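Local coordinates for CRISPR-associated protein, Cse1 family (PDB 4H3T) that probably serves as the large subunit of a type I-E CRISPR Cascade complex, which recognises invading DNA under the guidance of a CRISPR RNA, at residues Y94-F102 against V234-L242. The protein carries 1 engineered substitution. Sequence-based numbering, arbitrary orientation.
With GOL (glycerol), chain B.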
loop_
_atom_site.group_PDB
_atom_site.type_symbol
_atom_site.label_atom_id
_atom_site.label_comp_id
_atom_site.label_asym_id
_atom_site.label_seq_id
_atom_site.Cartn_x
_atom_site.Cartn_y
_atom_site.Cartn_z
ATOM N N TYR A 94 -17.049 1.781 25.099
ATOM C CA TYR A 94 -16.166 0.712 24.607
ATOM C C TYR A 94 -14.848 0.701 25.392
ATOM O O TYR A 94 -14.465 -0.350 25.900
ATOM C CB TYR A 94 -15.923 0.832 23.096
ATOM C CG TYR A 94 -15.136 -0.332 22.538
ATOM C CD1 TYR A 94 -15.766 -1.523 22.190
ATOM C CD2 TYR A 94 -13.758 -0.273 22.439
ATOM C CE1 TYR A 94 -15.039 -2.604 21.727
ATOM C CE2 TYR A 94 -13.013 -1.375 22.068
ATOM C CZ TYR A 94 -13.652 -2.524 21.663
ATOM O OH TYR A 94 -12.878 -3.569 21.234
ATOM N N PHE A 95 -14.165 1.851 25.504
ATOM C CA PHE A 95 -12.867 1.887 26.211
ATOM C C PHE A 95 -13.018 1.675 27.709
ATOM O O PHE A 95 -12.101 1.099 28.293
ATOM C CB PHE A 95 -12.075 3.170 25.907
ATOM C CG PHE A 95 -11.477 3.156 24.531
ATOM C CD1 PHE A 95 -10.611 2.138 24.143
ATOM C CD2 PHE A 95 -11.827 4.118 23.589
ATOM C CE1 PHE A 95 -10.053 2.129 22.878
ATOM C CE2 PHE A 95 -11.306 4.065 22.287
ATOM C CZ PHE A 95 -10.478 3.034 21.930
ATOM N N ALA A 96 -14.175 1.971 28.326
ATOM C CA ALA A 96 -14.369 1.618 29.749
ATOM C C ALA A 96 -14.388 0.086 29.854
ATOM O O ALA A 96 -13.727 -0.461 30.717
ATOM C CB ALA A 96 -15.667 2.222 30.309
ATOM N N ARG A 97 -15.067 -0.613 28.918
ATOM C CA ARG A 97 -15.108 -2.087 28.937
ATOM C C ARG A 97 -13.748 -2.746 28.642
ATOM O O ARG A 97 -13.446 -3.759 29.242
ATOM C CB ARG A 97 -16.150 -2.615 27.917
ATOM C CG ARG A 97 -16.211 -4.132 27.644
ATOM C CD ARG A 97 -16.928 -4.935 28.712
ATOM N NE ARG A 97 -17.015 -6.373 28.407
ATOM C CZ ARG A 97 -16.051 -7.281 28.606
ATOM N NH1 ARG A 97 -14.865 -6.918 29.088
ATOM N NH2 ARG A 97 -16.262 -8.556 28.305
ATOM N N TRP A 98 -12.953 -2.214 27.719
ATOM C CA TRP A 98 -11.774 -2.924 27.248
ATOM C C TRP A 98 -10.447 -2.310 27.581
ATOM O O TRP A 98 -9.405 -2.900 27.202
ATOM C CB TRP A 98 -11.891 -3.034 25.719
ATOM C CG TRP A 98 -13.018 -3.945 25.314
ATOM C CD1 TRP A 98 -14.244 -3.584 24.846
ATOM C CD2 TRP A 98 -13.069 -5.356 25.524
ATOM N NE1 TRP A 98 -15.037 -4.692 24.686
ATOM C CE2 TRP A 98 -14.340 -5.800 25.096
ATOM C CE3 TRP A 98 -12.161 -6.290 26.048
ATOM C CZ2 TRP A 98 -14.717 -7.141 25.147
ATOM C CZ3 TRP A 98 -12.538 -7.617 26.109
ATOM C CH2 TRP A 98 -13.791 -8.039 25.642
ATOM N N ARG A 99 -10.412 -1.198 28.293
ATOM C CA ARG A 99 -9.091 -0.593 28.485
ATOM C C ARG A 99 -8.131 -1.438 29.330
ATOM O O ARG A 99 -6.938 -1.263 29.148
ATOM C CB ARG A 99 -9.138 0.817 28.995
ATOM C CG ARG A 99 -9.483 0.954 30.412
ATOM C CD ARG A 99 -9.911 2.379 30.713
ATOM N NE ARG A 99 -8.834 3.360 30.522
ATOM C CZ ARG A 99 -8.939 4.666 30.788
ATOM N NH1 ARG A 99 -10.084 5.176 31.229
ATOM N NH2 ARG A 99 -7.898 5.471 30.614
ATOM N N HIS A 100 -8.610 -2.453 30.075
ATOM C CA HIS A 100 -7.712 -3.399 30.768
ATOM C C HIS A 100 -6.878 -4.232 29.731
ATOM O O HIS A 100 -5.895 -4.897 30.082
ATOM C CB HIS A 100 -8.529 -4.327 31.701
ATOM C CG HIS A 100 -9.432 -5.291 30.962
ATOM N ND1 HIS A 100 -10.648 -4.875 30.407
ATOM C CD2 HIS A 100 -9.305 -6.630 30.770
ATOM C CE1 HIS A 100 -11.189 -5.951 29.848
ATOM N NE2 HIS A 100 -10.408 -7.031 30.011
ATOM N N ARG A 101 -7.251 -4.156 28.457
ATOM C CA ARG A 101 -6.541 -4.832 27.368
ATOM C C ARG A 101 -5.698 -3.904 26.502
ATOM O O ARG A 101 -4.995 -4.424 25.621
ATOM C CB ARG A 101 -7.540 -5.593 26.498
ATOM C CG ARG A 101 -8.304 -6.687 27.253
ATOM C CD ARG A 101 -7.411 -7.842 27.755
ATOM N NE ARG A 101 -6.735 -8.551 26.639
ATOM C CZ ARG A 101 -7.172 -9.642 26.022
ATOM N NH1 ARG A 101 -8.332 -10.210 26.383
ATOM N NH2 ARG A 101 -6.475 -10.168 25.026
ATOM N N PHE A 102 -5.716 -2.573 26.765
ATOM C CA PHE A 102 -4.953 -1.585 26.014
ATOM C C PHE A 102 -3.719 -1.072 26.743
ATOM O O PHE A 102 -3.128 -0.105 26.290
ATOM C CB PHE A 102 -5.847 -0.405 25.637
ATOM C CG PHE A 102 -6.723 -0.771 24.472
ATOM C CD1 PHE A 102 -6.245 -0.696 23.174
ATOM C CD2 PHE A 102 -8.029 -1.198 24.674
ATOM C CE1 PHE A 102 -7.035 -1.088 22.106
ATOM C CE2 PHE A 102 -8.815 -1.613 23.611
ATOM C CZ PHE A 102 -8.324 -1.527 22.326
ATOM N N VAL A 234 -14.404 -10.523 16.359
ATOM C CA VAL A 234 -13.792 -9.677 17.366
ATOM C C VAL A 234 -12.252 -9.547 17.161
ATOM O O VAL A 234 -11.574 -10.448 16.703
ATOM C CB VAL A 234 -14.173 -10.122 18.820
ATOM C CG1 VAL A 234 -15.695 -10.193 18.986
ATOM C CG2 VAL A 234 -13.536 -11.440 19.226
ATOM N N PRO A 235 -11.709 -8.414 17.571
ATOM C CA PRO A 235 -10.267 -8.194 17.418
ATOM C C PRO A 235 -9.452 -8.931 18.487
ATOM O O PRO A 235 -10.001 -9.421 19.471
ATOM C CB PRO A 235 -10.148 -6.679 17.556
ATOM C CG PRO A 235 -11.252 -6.313 18.444
ATOM C CD PRO A 235 -12.367 -7.205 18.117
ATOM N N ALA A 236 -8.143 -8.932 18.302
ATOM C CA ALA A 236 -7.202 -9.667 19.128
ATOM C C ALA A 236 -7.312 -9.345 20.634
ATOM O O ALA A 236 -7.202 -10.270 21.446
ATOM C CB ALA A 236 -5.781 -9.444 18.645
ATOM N N TRP A 237 -7.522 -8.081 20.979
ATOM C CA TRP A 237 -7.616 -7.637 22.384
ATOM C C TRP A 237 -8.934 -8.027 23.035
ATOM O O TRP A 237 -9.009 -7.903 24.234
ATOM C CB TRP A 237 -7.383 -6.120 22.558
ATOM C CG TRP A 237 -8.342 -5.283 21.810
ATOM C CD1 TRP A 237 -9.653 -5.028 22.122
ATOM C CD2 TRP A 237 -8.116 -4.727 20.517
ATOM N NE1 TRP A 237 -10.202 -4.230 21.171
ATOM C CE2 TRP A 237 -9.300 -4.079 20.134
ATOM C CE3 TRP A 237 -7.004 -4.662 19.671
ATOM C CZ2 TRP A 237 -9.417 -3.416 18.921
ATOM C CZ3 TRP A 237 -7.130 -4.008 18.465
ATOM C CH2 TRP A 237 -8.314 -3.336 18.136
ATOM N N GLU A 238 -9.941 -8.541 22.299
ATOM C CA GLU A 238 -11.155 -9.093 22.891
ATOM C C GLU A 238 -11.011 -10.568 23.006
ATOM O O GLU A 238 -11.803 -11.183 23.655
ATOM C CB GLU A 238 -12.418 -8.755 22.070
ATOM C CG GLU A 238 -12.728 -7.270 22.095
ATOM C CD GLU A 238 -14.085 -6.949 21.531
ATOM O OE1 GLU A 238 -15.006 -7.776 21.668
ATOM O OE2 GLU A 238 -14.227 -5.863 20.932
ATOM N N ARG A 239 -10.029 -11.168 22.347
ATOM C CA ARG A 239 -9.844 -12.622 22.429
ATOM C C ARG A 239 -8.938 -12.956 23.628
ATOM O O ARG A 239 -8.302 -12.084 24.224
ATOM C CB ARG A 239 -9.254 -13.112 21.080
ATOM C CG ARG A 239 -10.190 -12.801 19.914
ATOM C CD ARG A 239 -9.479 -12.754 18.529
ATOM N NE ARG A 239 -9.696 -14.018 17.847
ATOM C CZ ARG A 239 -10.689 -14.297 17.013
ATOM N NH1 ARG A 239 -10.805 -15.507 16.496
ATOM N NH2 ARG A 239 -11.549 -13.354 16.653
ATOM N N ASP A 240 -8.918 -14.202 23.999
ATOM C CA ASP A 240 -7.989 -14.655 25.019
ATOM C C ASP A 240 -6.547 -14.328 24.590
ATOM O O ASP A 240 -6.217 -14.487 23.398
ATOM C CB ASP A 240 -8.069 -16.159 25.211
ATOM C CG ASP A 240 -9.352 -16.665 25.826
ATOM O OD1 ASP A 240 -10.056 -15.859 26.476
ATOM O OD2 ASP A 240 -9.667 -17.847 25.623
ATOM N N PRO A 241 -5.722 -13.879 25.526
ATOM C CA PRO A 241 -4.330 -13.609 25.186
ATOM C C PRO A 241 -3.650 -14.869 24.656
ATOM O O PRO A 241 -3.954 -15.977 25.097
ATOM C CB PRO A 241 -3.696 -13.164 26.525
ATOM C CG PRO A 241 -4.673 -13.558 27.562
ATOM C CD PRO A 241 -5.998 -13.645 26.960
ATOM N N LEU A 242 -2.686 -14.682 23.781
ATOM C CA LEU A 242 -1.959 -15.789 23.167
ATOM C C LEU A 242 -0.677 -16.185 23.951
ATOM O O LEU A 242 -0.255 -15.527 24.890
ATOM C CB LEU A 242 -1.634 -15.398 21.726
ATOM C CG LEU A 242 -2.886 -15.092 20.877
ATOM C CD1 LEU A 242 -2.550 -14.708 19.479
ATOM C CD2 LEU A 242 -3.851 -16.275 20.834
HETATM C C1 GOL B . -3.770 -8.879 22.292
HETATM O O1 GOL B . -3.734 -7.555 22.831
HETATM C C2 GOL B . -2.935 -9.800 23.143
HETATM O O2 GOL B . -3.606 -10.078 24.385
HETATM C C3 GOL B . -2.588 -11.071 22.404
HETATM O O3 GOL B . -1.649 -11.903 23.103
#
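The Tyr94 hydroxyl sits between two side chains of the loop 234-242: it takes the indole N-H of Trp237, Trp237 NE1 to Tyr94 OH 2.8 Å and nearly straight at 164°, and donates in turn to Glu238 OE2 at 2.7 Å, on the anti side of the carboxylate. Seven residues on, Arg101, bent at chi2 and chi3 (-65° and -61°), turns its guanidinium end-on to the loop: NH1 and NH2 both donate to Arg239 O, at 2.9 and 2.8 Å, close to the guanidinium plane. The carbonyl of Trp237 lies over one face of this group, its O 3.1 Å from Arg101 CZ, without a hydrogen bond. Replacing Arg101 with an alanine would remove both N-H donors and is likely to leave Arg239 O without its two partners and a gap beside the Trp237 carbonyl. In the fold, the contact joins the C-terminal end of helix 88-98 and the 3-10 turn beyond it to the long loop between helix 210-217 and strand 248-249. Between the polar links the side chains pack closely. Glu238 CG sits over the six-membered ring of Trp98 in a CH-pi contact, 3.6 Å from its centroid, and Phe102 points an edge at the Trp237 indole, Phe102 CZ 3.5 Å from Trp237 CE2; Pro235 CG sits over the opposite face of that indole, toward its rim. Farther out, Arg66 of helix 52-68 forms a salt bridge with Glu238 OE2, so that oxygen has two partners. A glycerol, probably from the crystallisation liquor, bridges Arg101 NH2 and Leu242 N.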